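Local coordinates for protein acinetobacter secreted protease CpaA (Acinetobacter nosocomialis M2, PDB 6O38) that acts as a zinc-dependent protease, probably secreted by the type II secretion pathway, and forms a complex with its chaperone CpaB, at residues Q117-Q122 against I130-D135; L194-I199 against S222-P227; K286-D289 against T293-A296; T525-G528 against F534-S537. All blocks are in the same frame, centred on the assembly; numbering follows the deposited sequence.

Interaction 1 (Q117-Q122 against I130-D135); sequences QKVLIQ and IALPSD
Torsions about CA-CB send one branch of Val119 and one of Ile130 into the same narrow layer: Val119 carries CG1 anti to its backbone N (chi1 175°), while Ile130 sets CG1 between its own N and carbonyl carbon (chi1 57°), which directs its CD1 at strand 116-121. The layer is the core of a beta-sandwich domain of the StcE metalloprotease family. Strand 116-121 supplies one wall, and strand 129-131 with the residues that follow it supplies the other. No hydrogen bond joins the two segments; with the CA atoms of Val119 and Leu132 9.3 Å apart, only side chains bridge the gap. Val119 and Ile130 meet tip to tip, Val119 CG1 lying 4.0 Å from Ile130 CD1. Ile121 approaches the same methyl in the same way. A forked valine and two long isoleucines suit such a seam, because branching at CB fits extended backbone and the isoleucine CD1 gives the reach. Val119 also packs on Val98 and Val142 of the neighbouring strands 90-98 and 141-146. Beyond the strand end, Leu132 leans its tip across, bringing its CD2 within 4.5 Å of Val119 CG2. Ile130 CD1 touches two methyls of strand 116-121, the second being Ile121 CD1 at 4.1 Å.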
loop_
_atom_site.group_PDB
_atom_site.type_symbol
_atom_site.label_atom_id
_atom_site.label_comp_id
_atom_site.label_asym_id
_atom_site.label_seq_id
_atom_site.Cartn_x
_atom_site.Cartn_y
_atom_site.Cartn_z
ATOM N N GLN A 117 -20.621 3.003 -17.400
ATOM C CA GLN A 117 -21.644 2.296 -18.153
ATOM C C GLN A 117 -21.776 0.884 -17.602
ATOM O O GLN A 117 -20.890 0.383 -16.906
ATOM C CB GLN A 117 -21.312 2.247 -19.652
ATOM C CG GLN A 117 -21.074 3.608 -20.285
ATOM C CD GLN A 117 -20.755 3.513 -21.763
ATOM O OE1 GLN A 117 -21.451 2.836 -22.519
ATOM N NE2 GLN A 117 -19.689 4.187 -22.181
ATOM N N LYS A 118 -22.901 0.246 -17.914
ATOM C CA LYS A 118 -23.182 -1.113 -17.473
ATOM C C LYS A 118 -23.455 -1.997 -18.681
ATOM O O LYS A 118 -24.297 -1.664 -19.520
ATOM C CB LYS A 118 -24.377 -1.149 -16.517
ATOM C CG LYS A 118 -24.789 -2.551 -16.096
ATOM C CD LYS A 118 -25.680 -2.522 -14.865
ATOM C CE LYS A 118 -27.041 -3.136 -15.154
ATOM N NZ LYS A 118 -27.587 -3.863 -13.975
ATOM N N VAL A 119 -22.746 -3.118 -18.765
ATOM C CA VAL A 119 -23.015 -4.149 -19.761
ATOM C C VAL A 119 -23.734 -5.288 -19.054
ATOM O O VAL A 119 -23.164 -5.945 -18.175
ATOM C CB VAL A 119 -21.724 -4.635 -20.438
ATOM C CG1 VAL A 119 -22.022 -5.794 -21.376
ATOM C CG2 VAL A 119 -21.066 -3.494 -21.195
ATOM N N LEU A 120 -24.984 -5.528 -19.439
ATOM C CA LEU A 120 -25.866 -6.450 -18.739
ATOM C C LEU A 120 -26.297 -7.553 -19.698
ATOM O O LEU A 120 -26.796 -7.270 -20.792
ATOM C CB LEU A 120 -27.060 -5.680 -18.157
ATOM C CG LEU A 120 -28.269 -6.296 -17.449
ATOM C CD1 LEU A 120 -29.429 -6.399 -18.414
ATOM C CD2 LEU A 120 -27.957 -7.644 -16.798
ATOM N N ILE A 121 -26.101 -8.804 -19.284
ATOM C CA ILE A 121 -26.419 -9.983 -20.087
ATOM C C ILE A 121 -27.632 -10.679 -19.487
ATOM O O ILE A 121 -27.679 -10.927 -18.276
ATOM C CB ILE A 121 -25.220 -10.943 -20.163
ATOM C CG1 ILE A 121 -24.040 -10.270 -20.867
ATOM C CG2 ILE A 121 -25.608 -12.229 -20.876
ATOM C CD1 ILE A 121 -22.833 -11.162 -21.012
ATOM N N GLN A 122 -28.609 -10.999 -20.335
ATOM C CA GLN A 122 -29.841 -11.656 -19.920
ATOM C C GLN A 122 -30.100 -12.891 -20.774
ATOM O O GLN A 122 -29.422 -13.143 -21.775
ATOM C CB GLN A 122 -31.045 -10.713 -20.029
ATOM C CG GLN A 122 -30.829 -9.340 -19.446
ATOM C CD GLN A 122 -32.056 -8.459 -19.567
ATOM O OE1 GLN A 122 -32.458 -8.083 -20.670
ATOM N NE2 GLN A 122 -32.662 -8.128 -18.433
ATOM N N ILE A 130 -18.639 -11.810 -25.415
ATOM C CA ILE A 130 -18.779 -10.373 -25.605
ATOM C C ILE A 130 -17.398 -9.744 -25.515
ATOM O O ILE A 130 -16.532 -10.193 -24.755
ATOM C CB ILE A 130 -19.747 -9.744 -24.579
ATOM C CG1 ILE A 130 -19.284 -10.030 -23.150
ATOM C CG2 ILE A 130 -21.162 -10.257 -24.797
ATOM C CD1 ILE A 130 -19.611 -8.923 -22.171
ATOM N N ALA A 131 -17.183 -8.699 -26.307
ATOM C CA ALA A 131 -15.898 -8.022 -26.380
ATOM C C ALA A 131 -16.078 -6.557 -26.015
ATOM O O ALA A 131 -16.968 -5.886 -26.547
ATOM C CB ALA A 131 -15.285 -8.149 -27.777
ATOM N N LEU A 132 -15.252 -6.075 -25.097
ATOM C CA LEU A 132 -15.265 -4.651 -24.805
ATOM C C LEU A 132 -14.481 -3.899 -25.877
ATOM O O LEU A 132 -13.423 -4.363 -26.312
ATOM C CB LEU A 132 -14.663 -4.375 -23.430
ATOM C CG LEU A 132 -15.388 -4.978 -22.226
ATOM C CD1 LEU A 132 -14.654 -4.641 -20.938
ATOM C CD2 LEU A 132 -16.827 -4.489 -22.170
ATOM N N PRO A 133 -14.972 -2.747 -26.325
ATOM C CA PRO A 133 -14.255 -2.006 -27.365
ATOM C C PRO A 133 -12.981 -1.388 -26.817
ATOM O O PRO A 133 -12.911 -0.963 -25.661
ATOM C CB PRO A 133 -15.259 -0.930 -27.789
ATOM C CG PRO A 133 -16.087 -0.710 -26.573
ATOM C CD PRO A 133 -16.203 -2.058 -25.904
ATOM N N SER A 134 -11.963 -1.344 -27.665
ATOM C CA SER A 134 -10.711 -0.702 -27.308
ATOM C C SER A 134 -10.733 0.767 -27.711
ATOM O O SER A 134 -11.594 1.220 -28.471
ATOM C CB SER A 134 -9.533 -1.414 -27.975
ATOM O OG SER A 134 -9.352 -2.715 -27.446
ATOM N N ASP A 135 -9.761 1.514 -27.191
ATOM C CA ASP A 135 -9.557 2.920 -27.532
ATOM C C ASP A 135 -10.822 3.743 -27.289
ATOM O O ASP A 135 -11.381 4.376 -28.187
ATOM C CB ASP A 135 -9.079 3.036 -28.977
ATOM C CG ASP A 135 -7.800 2.269 -29.218
ATOM O OD1 ASP A 135 -6.935 2.233 -28.317
ATOM O OD2 ASP A 135 -7.686 1.647 -30.288
#

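Interaction 2 (L194-I199 against S222-P227); sequences LNVQQI and SNFTLP
Phe224 presents its ring to two aliphatic side chains of 194-199 from different directions, in a contact that ties strand 223-224 of a StcE-type beta-sandwich domain to the end of strand 183-195. Ile199 comes in at the ring edge, near the ring plane, with its CD1 3.6 Å from Phe224 CE1 and almost as close to CZ. Val196 and Phe224 instead slide past each other in opposite directions, and Val196 CG2 rests obliquely against the ring, 3.9 Å from Phe224 CD1. The ring is carried there by an anti setting about CA-CB (chi1 -175°), which swings it away from the backbone N and out from strand 223-224. Residues 196-199 form a short turn, held by Gln198 N to Asn195 O and a weak Ile199 N to Val196 O bond, that brings Val196 and Ile199 to the same side. A flat, wide phenyl suits this place because it can serve both at once, and it also packs on Ile213 and Ile238. Beside Phe224 in sequence, Asn223 donates ND2 to Ser222 OG at 2.8 Å, almost in its amide plane, and its OD1 is bonded by Asn249. Within its own segment the Phe224 ring has a further in-plane neighbour, Leu226 CD2, 3.6 Å from Phe224 CE2.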
loop_
_atom_site.group_PDB
_atom_site.type_symbol
_atom_site.label_atom_id
_atom_site.label_comp_id
_atom_site.label_asym_id
_atom_site.label_seq_id
_atom_site.Cartn_x
_atom_site.Cartn_y
_atom_site.Cartn_z
ATOM N N LEU A 194 -17.116 -20.102 -1.903
ATOM C CA LEU A 194 -17.276 -21.536 -1.732
ATOM C C LEU A 194 -16.999 -21.911 -0.286
ATOM O O LEU A 194 -16.044 -21.418 0.321
ATOM C CB LEU A 194 -16.334 -22.325 -2.653
ATOM C CG LEU A 194 -16.562 -22.232 -4.162
ATOM C CD1 LEU A 194 -15.502 -23.031 -4.905
ATOM C CD2 LEU A 194 -17.956 -22.721 -4.523
ATOM N N ASN A 195 -17.839 -22.783 0.262
ATOM C CA ASN A 195 -17.571 -23.402 1.550
ATOM C C ASN A 195 -16.787 -24.686 1.315
ATOM O O ASN A 195 -17.173 -25.509 0.478
ATOM C CB ASN A 195 -18.872 -23.691 2.299
ATOM C CG ASN A 195 -19.631 -22.429 2.655
ATOM O OD1 ASN A 195 -19.034 -21.413 3.014
ATOM N ND2 ASN A 195 -20.954 -22.485 2.556
ATOM N N VAL A 196 -15.680 -24.847 2.044
ATOM C CA VAL A 196 -14.787 -25.975 1.808
ATOM C C VAL A 196 -15.487 -27.312 2.025
ATOM O O VAL A 196 -15.052 -28.332 1.480
ATOM C CB VAL A 196 -13.526 -25.847 2.689
ATOM C CG1 VAL A 196 -13.828 -26.229 4.134
ATOM C CG2 VAL A 196 -12.395 -26.684 2.117
ATOM N N GLN A 197 -16.572 -27.333 2.804
ATOM C CA GLN A 197 -17.346 -28.557 2.968
ATOM C C GLN A 197 -18.014 -28.988 1.669
ATOM O O GLN A 197 -18.310 -30.175 1.500
ATOM C CB GLN A 197 -18.404 -28.372 4.059
ATOM C CG GLN A 197 -19.571 -27.483 3.646
ATOM C CD GLN A 197 -20.560 -27.243 4.772
ATOM O OE1 GLN A 197 -20.728 -28.083 5.656
ATOM N NE2 GLN A 197 -21.225 -26.093 4.740
ATOM N N GLN A 198 -18.254 -28.051 0.750
ATOM C CA GLN A 198 -18.882 -28.382 -0.524
ATOM C C GLN A 198 -17.909 -29.039 -1.495
ATOM O O GLN A 198 -18.324 -29.866 -2.315
ATOM C CB GLN A 198 -19.474 -27.120 -1.154
ATOM C CG GLN A 198 -20.548 -26.452 -0.310
ATOM C CD GLN A 198 -20.947 -25.090 -0.842
ATOM O OE1 GLN A 198 -20.286 -24.536 -1.720
ATOM N NE2 GLN A 198 -22.033 -24.540 -0.309
ATOM N N ILE A 199 -16.624 -28.696 -1.418
ATOM C CA ILE A 199 -15.639 -29.151 -2.394
ATOM C C ILE A 199 -14.635 -30.134 -1.816
ATOM O O ILE A 199 -13.864 -30.731 -2.587
ATOM C CB ILE A 199 -14.894 -27.961 -3.035
ATOM C CG1 ILE A 199 -14.181 -27.142 -1.957
ATOM C CG2 ILE A 199 -15.862 -27.083 -3.810
ATOM C CD1 ILE A 199 -13.297 -26.047 -2.509
ATOM N N SER A 222 -9.154 -30.982 6.895
ATOM C CA SER A 222 -7.851 -30.943 7.547
ATOM C C SER A 222 -6.761 -30.389 6.640
ATOM O O SER A 222 -5.774 -29.834 7.135
ATOM C CB SER A 222 -7.459 -32.340 8.024
ATOM O OG SER A 222 -6.816 -33.059 6.986
ATOM N N ASN A 223 -6.918 -30.522 5.325
ATOM C CA ASN A 223 -5.921 -30.023 4.391
ATOM C C ASN A 223 -6.598 -29.740 3.060
ATOM O O ASN A 223 -7.663 -30.285 2.756
ATOM C CB ASN A 223 -4.761 -31.012 4.218
ATOM C CG ASN A 223 -5.194 -32.311 3.574
ATOM O OD1 ASN A 223 -5.012 -32.513 2.373
ATOM N ND2 ASN A 223 -5.770 -33.205 4.371
ATOM N N PHE A 224 -5.967 -28.874 2.269
ATOM C CA PHE A 224 -6.559 -28.396 1.030
ATOM C C PHE A 224 -5.473 -28.214 -0.019
ATOM O O PHE A 224 -4.393 -27.695 0.278
ATOM C CB PHE A 224 -7.309 -27.077 1.253
ATOM C CG PHE A 224 -8.040 -26.586 0.042
ATOM C CD1 PHE A 224 -9.290 -27.091 -0.274
ATOM C CD2 PHE A 224 -7.485 -25.619 -0.777
ATOM C CE1 PHE A 224 -9.970 -26.645 -1.388
ATOM C CE2 PHE A 224 -8.161 -25.167 -1.893
ATOM C CZ PHE A 224 -9.405 -25.683 -2.199
ATOM N N THR A 225 -5.767 -28.642 -1.245
ATOM C CA THR A 225 -4.831 -28.569 -2.360
ATOM C C THR A 225 -5.385 -27.642 -3.432
ATOM O O THR A 225 -6.522 -27.818 -3.883
ATOM C CB THR A 225 -4.565 -29.956 -2.951
ATOM O OG1 THR A 225 -4.080 -30.832 -1.925
ATOM C CG2 THR A 225 -3.536 -29.873 -4.069
ATOM N N LEU A 226 -4.580 -26.661 -3.837
ATOM C CA LEU A 226 -4.962 -25.750 -4.901
ATOM C C LEU A 226 -4.991 -26.472 -6.248
ATOM O O LEU A 226 -4.399 -27.543 -6.403
ATOM C CB LEU A 226 -3.992 -24.570 -4.960
ATOM C CG LEU A 226 -3.923 -23.643 -3.746
ATOM C CD1 LEU A 226 -3.302 -22.313 -4.138
ATOM C CD2 LEU A 226 -5.302 -23.428 -3.140
ATOM N N PRO A 227 -5.688 -25.908 -7.238
ATOM C CA PRO A 227 -5.670 -26.504 -8.579
ATOM C C PRO A 227 -4.263 -26.533 -9.156
ATOM O O PRO A 227 -3.398 -25.735 -8.788
ATOM C CB PRO A 227 -6.588 -25.582 -9.392
ATOM C CG PRO A 227 -7.472 -24.944 -8.383
ATOM C CD PRO A 227 -6.635 -24.783 -7.150
#

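Interaction 3 (K286-D289 against T293-A296); sequences KVID and TIPA
The puckered ring of Pro295 and the flat peptide group between Thr293 and Ile294 each meet Ile288 at one atom. Ile288 CD1 touches the proline at its CD corner, 4.1 Å from Pro295 CD and close to the mean plane of the ring, not over a face. At the peptide it is the carbonyl oxygen: Thr293 O lies 3.4 Å from Ile288 CG2, a van der Waals contact and not a hydrogen bond. The same CG2 also packs on Ile294 CG1 at 3.7 Å. Ile288 CG2 stands anti to the backbone N while CG1, beside that N (chi1 -51°), carries CD1 over to the proline. This is the loop that leaves strand 277-288, turns back, and leads toward strand 305-310, the parallel neighbour of 277-288 among the StcE-type beta-sandwich domains. Isoleucine suits the strand end because beta-branching fits extended backbone and its two branches reach both Thr293-Ile294 and Pro295. Ile294 uses its own bulk against Val308 and Leu310. At the turn, Asp289 OD1 makes weak hydrogen bonds to Ala292 N and Thr291 OG1, while Asp289 OD2 lies close to Glu103 OE2 of the CpaB chaperone chain, where two carboxylates, if both charged, would repel.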
loop_
_atom_site.group_PDB
_atom_site.type_symbol
_atom_site.label_atom_id
_atom_site.label_comp_id
_atom_site.label_asym_id
_atom_site.label_seq_id
_atom_site.Cartn_x
_atom_site.Cartn_y
_atom_site.Cartn_z
ATOM N N LYS A 286 2.532 -13.709 12.433
ATOM C CA LYS A 286 2.389 -13.689 13.882
ATOM C C LYS A 286 3.342 -12.657 14.470
ATOM O O LYS A 286 4.546 -12.685 14.194
ATOM C CB LYS A 286 2.667 -15.072 14.470
ATOM C CG LYS A 286 2.552 -15.145 15.985
ATOM C CD LYS A 286 2.778 -16.565 16.482
ATOM C CE LYS A 286 2.690 -16.648 17.998
ATOM N NZ LYS A 286 1.525 -15.891 18.537
ATOM N N VAL A 287 2.805 -11.743 15.272
ATOM C CA VAL A 287 3.565 -10.619 15.807
ATOM C C VAL A 287 3.522 -10.680 17.326
ATOM O O VAL A 287 2.440 -10.651 17.926
ATOM C CB VAL A 287 3.023 -9.273 15.302
ATOM C CG1 VAL A 287 3.757 -8.121 15.970
ATOM C CG2 VAL A 287 3.150 -9.184 13.789
ATOM N N ILE A 288 4.696 -10.771 17.944
ATOM C CA ILE A 288 4.854 -10.616 19.384
ATOM C C ILE A 288 5.399 -9.208 19.599
ATOM O O ILE A 288 6.596 -8.959 19.422
ATOM C CB ILE A 288 5.779 -11.683 19.974
ATOM C CG1 ILE A 288 5.336 -13.079 19.532
ATOM C CG2 ILE A 288 5.800 -11.588 21.492
ATOM C CD1 ILE A 288 6.253 -14.189 20.004
ATOM N N ASP A 289 4.526 -8.279 19.986
ATOM C CA ASP A 289 4.887 -6.871 20.005
ATOM C C ASP A 289 5.595 -6.505 21.309
ATOM O O ASP A 289 5.799 -7.335 22.198
ATOM C CB ASP A 289 3.651 -6.000 19.769
ATOM C CG ASP A 289 2.542 -6.254 20.779
ATOM O OD1 ASP A 289 2.771 -6.981 21.767
ATOM O OD2 ASP A 289 1.431 -5.715 20.582
ATOM N N THR A 293 4.802 -10.802 26.083
ATOM C CA THR A 293 5.916 -11.610 26.560
ATOM C C THR A 293 6.534 -12.401 25.413
ATOM O O THR A 293 5.830 -13.000 24.596
ATOM C CB THR A 293 5.447 -12.564 27.658
ATOM O OG1 THR A 293 4.819 -11.812 28.703
ATOM C CG2 THR A 293 6.623 -13.339 28.235
ATOM N N ILE A 294 7.859 -12.400 25.359
ATOM C CA ILE A 294 8.626 -13.095 24.330
ATOM C C ILE A 294 9.230 -14.345 24.961
ATOM O O ILE A 294 9.935 -14.240 25.973
ATOM C CB ILE A 294 9.720 -12.195 23.737
ATOM C CG1 ILE A 294 9.093 -10.966 23.076
ATOM C CG2 ILE A 294 10.566 -12.971 22.739
ATOM C CD1 ILE A 294 10.094 -9.902 22.694
ATOM N N PRO A 295 8.987 -15.531 24.413
ATOM C CA PRO A 295 9.586 -16.742 24.979
ATOM C C PRO A 295 11.052 -16.873 24.600
ATOM O O PRO A 295 11.486 -16.440 23.530
ATOM C CB PRO A 295 8.751 -17.867 24.357
ATOM C CG PRO A 295 8.306 -17.308 23.046
ATOM C CD PRO A 295 8.135 -15.821 23.245
ATOM N N ALA A 296 11.819 -17.480 25.510
ATOM C CA ALA A 296 13.245 -17.675 25.261
ATOM C C ALA A 296 13.474 -18.561 24.043
ATOM O O ALA A 296 14.412 -18.336 23.268
ATOM C CB ALA A 296 13.917 -18.274 26.495
#

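Interaction 4 (T525-G528 against F534-S537); sequences TAMG and FYSS
Two irregular segments, 525-528 and 534-537, are pinned together by one backbone hydrogen bond, Ala526 N to Phe534 O at 3.0 Å, with a second bond, Gly528 N to Thr525 O, closing the first segment into a tight turn. Thr525 CB rests against that same Phe534 oxygen. Thr525 fits over the backbone of Tyr535 and Ser536, its OG1 3.7 Å from Ser536 CB and its CG2 against Ser536 CA. Its hydroxyl is bonded to Phe518 N, and Ser536 OG to Ser516 O and Ala557 N, so these buried polar atoms are satisfied by backbone. The Tyr535 ring presents its CD1-CE1 side to 525-528: Ala526 CB approaches obliquely, 3.9 Å from Tyr535 CE1, and the selenomethionine Met527 sets its CE at the ring edge, 3.5 Å from Tyr535 CE1. Met527 gets there by bending, with chi2 at -53°; the unbranched, flexible chain of methionine can bend to reach the ring. The small Ala526 leaves the ring room to lie close, while Tyr535 OH ties to Arg497 O. Ala526 O is hydrogen-bonded to His498 ND1, a second-shell link that probably orients this zinc ligand. The side chain of Met527 lies about 6 Å from the zinc ion and touches residues of the HExxH motif, an arrangement consistent with the Met-turn of metzincin proteases, the group to which the reprolysin-like family belongs.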
loop_
_atom_site.group_PDB
_atom_site.type_symbol
_atom_site.label_atom_id
_atom_site.label_comp_id
_atom_site.label_asym_id
_atom_site.label_seq_id
_atom_site.Cartn_x
_atom_site.Cartn_y
_atom_site.Cartn_z
ATOM N N THR A 525 8.143 1.060 -9.017
ATOM C CA THR A 525 9.019 0.791 -7.887
ATOM C C THR A 525 9.795 2.053 -7.507
ATOM O O THR A 525 9.659 3.114 -8.123
ATOM C CB THR A 525 9.968 -0.363 -8.210
ATOM O OG1 THR A 525 10.846 0.018 -9.277
ATOM C CG2 THR A 525 9.179 -1.597 -8.621
ATOM N N ALA A 526 10.628 1.922 -6.471
ATOM C CA ALA A 526 11.275 3.089 -5.876
ATOM C C ALA A 526 12.167 3.819 -6.873
ATOM O O ALA A 526 12.203 5.056 -6.893
ATOM C CB ALA A 526 12.075 2.666 -4.645
HETATM N N MSE A 527 12.894 3.081 -7.707
HETATM C CA MSE A 527 13.798 3.707 -8.668
HETATM C C MSE A 527 13.095 4.096 -9.964
HETATM O O MSE A 527 13.656 4.820 -10.787
HETATM C CB MSE A 527 14.971 2.779 -8.988
HETATM C CG MSE A 527 15.802 2.383 -7.789
HETATM SE SE MSE A 527 16.405 3.919 -6.761
HETATM C CE MSE A 527 15.520 3.475 -5.096
ATOM N N GLY A 528 11.868 3.616 -10.148
ATOM C CA GLY A 528 11.170 3.834 -11.400
ATOM C C GLY A 528 9.905 4.659 -11.290
ATOM O O GLY A 528 9.020 4.555 -12.143
ATOM N N PHE A 534 8.097 -1.045 -3.054
ATOM C CA PHE A 534 8.895 -2.155 -3.555
ATOM C C PHE A 534 10.119 -1.634 -4.291
ATOM O O PHE A 534 10.089 -0.561 -4.900
ATOM C CB PHE A 534 8.097 -3.059 -4.506
ATOM C CG PHE A 534 6.962 -3.790 -3.850
ATOM C CD1 PHE A 534 7.185 -4.982 -3.180
ATOM C CD2 PHE A 534 5.670 -3.298 -3.922
ATOM C CE1 PHE A 534 6.141 -5.661 -2.581
ATOM C CE2 PHE A 534 4.621 -3.973 -3.327
ATOM C CZ PHE A 534 4.858 -5.156 -2.655
ATOM N N TYR A 535 11.199 -2.405 -4.218
ATOM C CA TYR A 535 12.265 -2.340 -5.204
ATOM C C TYR A 535 11.975 -3.363 -6.295
ATOM O O TYR A 535 11.341 -4.392 -6.049
ATOM C CB TYR A 535 13.631 -2.611 -4.570
ATOM C CG TYR A 535 14.095 -1.547 -3.599
ATOM C CD1 TYR A 535 14.628 -0.348 -4.056
ATOM C CD2 TYR A 535 14.009 -1.744 -2.226
ATOM C CE1 TYR A 535 15.057 0.626 -3.173
ATOM C CE2 TYR A 535 14.437 -0.774 -1.336
ATOM C CZ TYR A 535 14.960 0.409 -1.816
ATOM O OH TYR A 535 15.388 1.378 -0.938
ATOM N N SER A 536 12.440 -3.077 -7.508
ATOM C CA SER A 536 12.050 -3.893 -8.649
ATOM C C SER A 536 12.683 -5.278 -8.571
ATOM O O SER A 536 13.832 -5.435 -8.148
ATOM C CB SER A 536 12.441 -3.209 -9.960
ATOM O OG SER A 536 13.844 -3.196 -10.138
ATOM N N SER A 537 11.914 -6.288 -8.984
ATOM C CA SER A 537 12.345 -7.681 -8.986
ATOM C C SER A 537 11.367 -8.524 -9.797
ATOM O O SER A 537 10.148 -8.357 -9.667
ATOM C CB SER A 537 12.454 -8.226 -7.562
ATOM O OG SER A 537 12.687 -9.625 -7.570
#

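How the interactions relate
From the N terminus the four contacts follow one another in series; none encloses or crosses another. Interaction 1 closes a short loop between strands 116-121 and 129-131 and joins the two walls of one sandwich domain. Interaction 2 spans more chain, tying the end of strand 183-195 to strand 223-224, with its centre 33 Å from that of interaction 1. Interaction 3 returns to a short excursion, folding the loop after strand 277-288 against that strand, close to the chaperone. Interaction 4 closes a loop between helices 496-504 and 557-569 in the protease domain, its nearest atoms about 17 Å from those of interaction 3. Three contacts thus belong to the beta-rich region and one to the zinc site.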